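Local coordinates for protein epsin-1 (Saccharomyces cerevisiae, PDB 5LOZ) that binds membranes rich in PtdIns(4,5)P2 and PtdIns(3,5)P2 through its ENTH domain, the part present here, and is required for endocytosis and actin localization, at residues L86-I89 with K90-E94; K114-T117 with A118-D122. One frame throughout, in Å; residues are numbered along the deposited sequence.

Interaction 1. Residues L86-I89 with K90-E94; sequences LYII and KTLKE
T91 lies against Y87 one helical turn earlier. Its CB stands 3.8 Å from Y87 O, the carbonyl that also accepts the T91 backbone N-H at 3.0 Å. From CB the two branches part. OG1 sits in the crowded position between backbone N and carbonyl carbon (chi1 69°), which turns it back along the helix to donate a hydrogen bond to I88 O at 3.1 Å, tilted 30° from the carbonyl plane. CG2, beside the backbone N, lies 3.2 Å from Y87 O and over one face of the Y87 ring in a CH-pi contact, 3.6 Å from the ring centroid and displaced toward the CE1-CZ rim. The phenol is brought there by its own first torsion, which sets CG opposite the backbone N (chi1 -176°). With an alanine here, methyl and hydroxyl are both gone, and the phenol is likely to turn more freely while I88 O would probably lose one of its donors. All this belongs to the short helix 86-91 of the all-helical ENTH superhelix. I89 and L92 of this helical stretch pack on helix 106-121; I88 and L92 also touch L50 of helix 36-50. At the start of the turn K90 N bonds to L86 O at 2.8 Å. At L92 the bonding shifts from i+4 to i+3: its N bonds to I89 O at 3.0 Å and only weakly to I88 O. Beside it the I88 and L92 side chains meet loosely, CG1 to CD1 at 4.2 Å.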
loop_
_atom_site.group_PDB
_atom_site.type_symbol
_atom_site.label_atom_id
_atom_site.label_comp_id
_atom_site.label_asym_id
_atom_site.label_seq_id
_atom_site.Cartn_x
_atom_site.Cartn_y
_atom_site.Cartn_z
ATOM N N LEU A 86 -10.306 -5.929 -2.677
ATOM C CA LEU A 86 -10.439 -4.648 -3.377
ATOM C C LEU A 86 -11.397 -3.687 -2.644
ATOM O O LEU A 86 -11.293 -2.468 -2.807
ATOM C CB LEU A 86 -10.942 -4.873 -4.798
ATOM C CG LEU A 86 -10.353 -4.104 -5.992
ATOM C CD1 LEU A 86 -11.474 -3.882 -7.041
ATOM C CD2 LEU A 86 -9.670 -2.829 -5.629
ATOM N N TYR A 87 -12.339 -4.231 -1.871
ATOM C CA TYR A 87 -13.415 -3.425 -1.280
ATOM C C TYR A 87 -12.873 -2.301 -0.435
ATOM O O TYR A 87 -13.311 -1.209 -0.576
ATOM C CB TYR A 87 -14.384 -4.252 -0.447
ATOM C CG TYR A 87 -15.559 -3.445 0.089
ATOM C CD1 TYR A 87 -15.566 -2.977 1.388
ATOM C CD2 TYR A 87 -16.627 -3.100 -0.730
ATOM C CE1 TYR A 87 -16.625 -2.206 1.888
ATOM C CE2 TYR A 87 -17.710 -2.326 -0.239
ATOM C CZ TYR A 87 -17.683 -1.885 1.071
ATOM O OH TYR A 87 -18.742 -1.170 1.551
ATOM N N ILE A 88 -11.929 -2.595 0.456
ATOM C CA ILE A 88 -11.395 -1.548 1.337
ATOM C C ILE A 88 -10.698 -0.465 0.509
ATOM O O ILE A 88 -10.860 0.745 0.739
ATOM C CB ILE A 88 -10.415 -2.087 2.404
ATOM C CG1 ILE A 88 -9.946 -0.930 3.329
ATOM C CG2 ILE A 88 -9.186 -2.793 1.777
ATOM C CD1 ILE A 88 -11.028 -0.029 3.921
ATOM N N ILE A 89 -10.013 -0.898 -0.537
ATOM C CA ILE A 89 -9.352 0.071 -1.398
ATOM C C ILE A 89 -10.367 0.972 -2.102
ATOM O O ILE A 89 -10.231 2.221 -2.144
ATOM C CB ILE A 89 -8.394 -0.625 -2.389
ATOM C CG1 ILE A 89 -7.275 -1.363 -1.604
ATOM C CG2 ILE A 89 -7.797 0.416 -3.357
ATOM C CD1 ILE A 89 -6.359 -2.283 -2.476
ATOM N N LYS A 90 -11.377 0.338 -2.685
ATOM C CA LYS A 90 -12.375 1.064 -3.451
ATOM C C LYS A 90 -13.114 2.054 -2.543
ATOM O O LYS A 90 -13.250 3.182 -2.923
ATOM C CB LYS A 90 -13.343 0.120 -4.181
ATOM C CG LYS A 90 -14.601 -0.227 -3.408
ATOM C CD LYS A 90 -15.736 0.694 -3.757
ATOM C CE LYS A 90 -17.055 -0.065 -3.808
ATOM N NZ LYS A 90 -17.825 0.316 -5.021
ATOM N N THR A 91 -13.441 1.684 -1.298
ATOM C CA THR A 91 -14.187 2.613 -0.435
ATOM C C THR A 91 -13.357 3.857 -0.110
ATOM O O THR A 91 -13.917 4.944 0.132
ATOM C CB THR A 91 -14.746 1.988 0.845
ATOM O OG1 THR A 91 -13.689 1.640 1.747
ATOM C CG2 THR A 91 -15.565 0.774 0.522
ATOM N N LEU A 92 -12.036 3.730 -0.209
ATOM C CA LEU A 92 -11.121 4.802 0.193
ATOM C C LEU A 92 -11.015 5.863 -0.898
ATOM O O LEU A 92 -10.466 6.921 -0.687
ATOM C CB LEU A 92 -9.770 4.224 0.620
ATOM C CG LEU A 92 -9.713 3.526 2.000
ATOM C CD1 LEU A 92 -8.379 2.806 2.167
ATOM C CD2 LEU A 92 -9.890 4.529 3.148
ATOM N N LYS A 93 -11.553 5.562 -2.077
ATOM C CA LYS A 93 -11.635 6.531 -3.152
ATOM C C LYS A 93 -12.469 7.754 -2.703
ATOM O O LYS A 93 -12.328 8.834 -3.246
ATOM C CB LYS A 93 -12.294 5.904 -4.368
ATOM C CG LYS A 93 -11.447 4.826 -5.016
ATOM C CD LYS A 93 -12.189 4.068 -6.091
ATOM C CE LYS A 93 -12.634 4.978 -7.168
ATOM N NZ LYS A 93 -13.173 4.229 -8.368
ATOM N N GLU A 94 -13.320 7.537 -1.697
ATOM C CA GLU A 94 -14.193 8.548 -1.148
ATOM C C GLU A 94 -13.920 8.917 0.308
ATOM O O GLU A 94 -14.723 9.623 0.907
ATOM C CB GLU A 94 -15.665 8.135 -1.341
ATOM C CG GLU A 94 -16.224 8.352 -2.737
ATOM C CD GLU A 94 -16.005 9.785 -3.265
ATOM O OE1 GLU A 94 -15.454 9.950 -4.377
ATOM O OE2 GLU A 94 -16.365 10.746 -2.555
#

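Interaction 2. Residues K114-T117 with A118-D122; sequences KELT and ALLSD
A118, L119 and L120 donate their backbone N-H groups to the carbonyls of K114, E115 and L116, three successive i to i+4 bonds of 2.9 to 3.0 Å in regular alpha-helix. The fourth bond is weaker: S121 N meets T117 O at 3.0 Å with an angle of just 133° at the hydrogen, and D122 is the first residue to leave helical geometry. In one of two conformers S121 OG comes to 3.3 Å of the same T117 O, a weak and doubtful bond. L116 and L120, one turn apart, meet through their CD1 methyls at 4.2 Å, while L120 CG lies 3.3 Å from L116 O. These turns close helix 106-121 of the ENTH superhelix. L116 reaches L64, I67 and I71 of helix 57-73, L119 also touches I71, and L120 packs on L86. D122 serves as N-cap of the following helix 123-133, and its OD2 forms a salt bridge with R125, so one helix gives way directly to the next at this residue. On another side of the helix A118 adds little bulk: its CB lies 3.2 Å from K114 O, the same oxygen that accepts its N-H. L119 CB sits similarly beside E115 O at 3.4 Å, and its chain then leaves with CG opposite the backbone N (chi1 -178°), bringing the leucine to R125 and L126 of helix 123-133.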
loop_
_atom_site.group_PDB
_atom_site.type_symbol
_atom_site.label_atom_id
_atom_site.label_comp_id
_atom_site.label_asym_id
_atom_site.label_seq_id
_atom_site.Cartn_x
_atom_site.Cartn_y
_atom_site.Cartn_z
ATOM N N LYS A 114 -7.647 6.046 -5.801
ATOM C CA LYS A 114 -8.172 6.145 -7.185
ATOM C C LYS A 114 -7.094 5.689 -8.175
ATOM O O LYS A 114 -7.419 5.022 -9.171
ATOM C CB LYS A 114 -8.619 7.548 -7.514
ATOM C CG LYS A 114 -9.912 7.981 -6.823
ATOM C CD LYS A 114 -10.204 9.427 -7.077
ATOM C CE LYS A 114 -11.203 10.010 -6.077
ATOM N NZ LYS A 114 -11.587 11.472 -6.353
ATOM N N GLU A 115 -5.816 6.021 -7.919
ATOM C CA GLU A 115 -4.728 5.551 -8.761
ATOM C C GLU A 115 -4.607 4.050 -8.737
ATOM O O GLU A 115 -4.441 3.389 -9.783
ATOM C CB GLU A 115 -3.388 6.180 -8.335
ATOM C CG GLU A 115 -3.266 7.632 -8.703
ATOM C CD GLU A 115 -1.973 8.258 -8.204
ATOM O OE1 GLU A 115 -1.475 7.856 -7.105
ATOM O OE2 GLU A 115 -1.469 9.159 -8.900
ATOM N N LEU A 116 -4.710 3.483 -7.554
ATOM C CA LEU A 116 -4.506 2.028 -7.383
ATOM C C LEU A 116 -5.603 1.240 -8.089
ATOM O O LEU A 116 -5.304 0.310 -8.856
ATOM C CB LEU A 116 -4.400 1.691 -5.905
ATOM C CG LEU A 116 -4.142 0.298 -5.410
ATOM C CD1 LEU A 116 -2.957 -0.371 -6.116
ATOM C CD2 LEU A 116 -3.950 0.431 -3.851
ATOM N N THR A 117 -6.857 1.643 -7.896
ATOM C CA THR A 117 -7.976 0.988 -8.562
ATOM C C THR A 117 -8.011 1.191 -10.065
ATOM O O THR A 117 -8.353 0.255 -10.832
ATOM C CB THR A 117 -9.362 1.412 -7.945
ATOM O OG1 THR A 117 -9.581 2.803 -8.152
ATOM C CG2 THR A 117 -9.400 1.123 -6.442
ATOM N N ALA A 118 -7.631 2.380 -10.529
ATOM C CA ALA A 118 -7.481 2.616 -11.952
ATOM C C ALA A 118 -6.408 1.677 -12.544
ATOM O O ALA A 118 -6.627 1.053 -13.629
ATOM C CB ALA A 118 -7.128 4.065 -12.261
ATOM N N LEU A 119 -5.255 1.567 -11.869
ATOM C CA LEU A 119 -4.211 0.698 -12.326
ATOM C C LEU A 119 -4.652 -0.775 -12.349
ATOM O O LEU A 119 -4.326 -1.515 -13.293
ATOM C CB LEU A 119 -2.947 0.865 -11.505
ATOM C CG LEU A 119 -1.724 0.029 -11.910
ATOM C CD1 LEU A 119 -1.349 0.283 -13.415
ATOM C CD2 LEU A 119 -0.467 0.321 -10.992
ATOM N N LEU A 120 -5.358 -1.192 -11.310
ATOM C CA LEU A 120 -5.866 -2.557 -11.204
ATOM C C LEU A 120 -6.928 -2.908 -12.259
ATOM O O LEU A 120 -7.134 -4.093 -12.554
ATOM C CB LEU A 120 -6.431 -2.838 -9.804
ATOM C CG LEU A 120 -5.379 -2.963 -8.692
ATOM C CD1 LEU A 120 -6.057 -2.976 -7.308
ATOM C CD2 LEU A 120 -4.536 -4.261 -8.932
ATOM N N SER A 121 -7.566 -1.893 -12.811
ATOM C CA SER A 121 -8.505 -2.069 -13.917
ATOM C C SER A 121 -7.811 -2.085 -15.270
ATOM O O SER A 121 -8.357 -2.605 -16.253
ATOM C CB SER A 121 -9.600 -1.001 -13.898
ATOM O OG SER A 121 -10.524 -1.209 -12.822
ATOM N N ASP A 122 -6.602 -1.529 -15.332
ATOM C CA ASP A 122 -5.883 -1.338 -16.569
ATOM C C ASP A 122 -4.834 -2.418 -16.746
ATOM O O ASP A 122 -3.622 -2.176 -16.566
ATOM C CB ASP A 122 -5.271 0.079 -16.579
ATOM C CG ASP A 122 -4.780 0.522 -17.983
ATOM O OD1 ASP A 122 -4.613 -0.311 -18.895
ATOM O OD2 ASP A 122 -4.523 1.719 -18.150
#

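Overall arrangement
Interactions 1 and 2 lie on helices that follow each other in the chain, 86-91 and 106-121, with centres about 11 Å apart, and they pack directly. I89 CG2 meets T117 CG2 at 3.5 Å and L116 CD2 at 3.9 Å, while K93 runs beside T117 and K114 at the margin. Each is partly buried: I89 and L92 in interaction 1, and L116, L119 and L120 in interaction 2, are buried, while Y87, K90, K114 and E115 are exposed. Their chemistry differs: interaction 1 has an aromatic face under a threonine methyl and a hydroxyl-to-carbonyl bond, whereas interaction 2 rests chiefly on regular backbone bonding, with a weak fourth bond before the next helix.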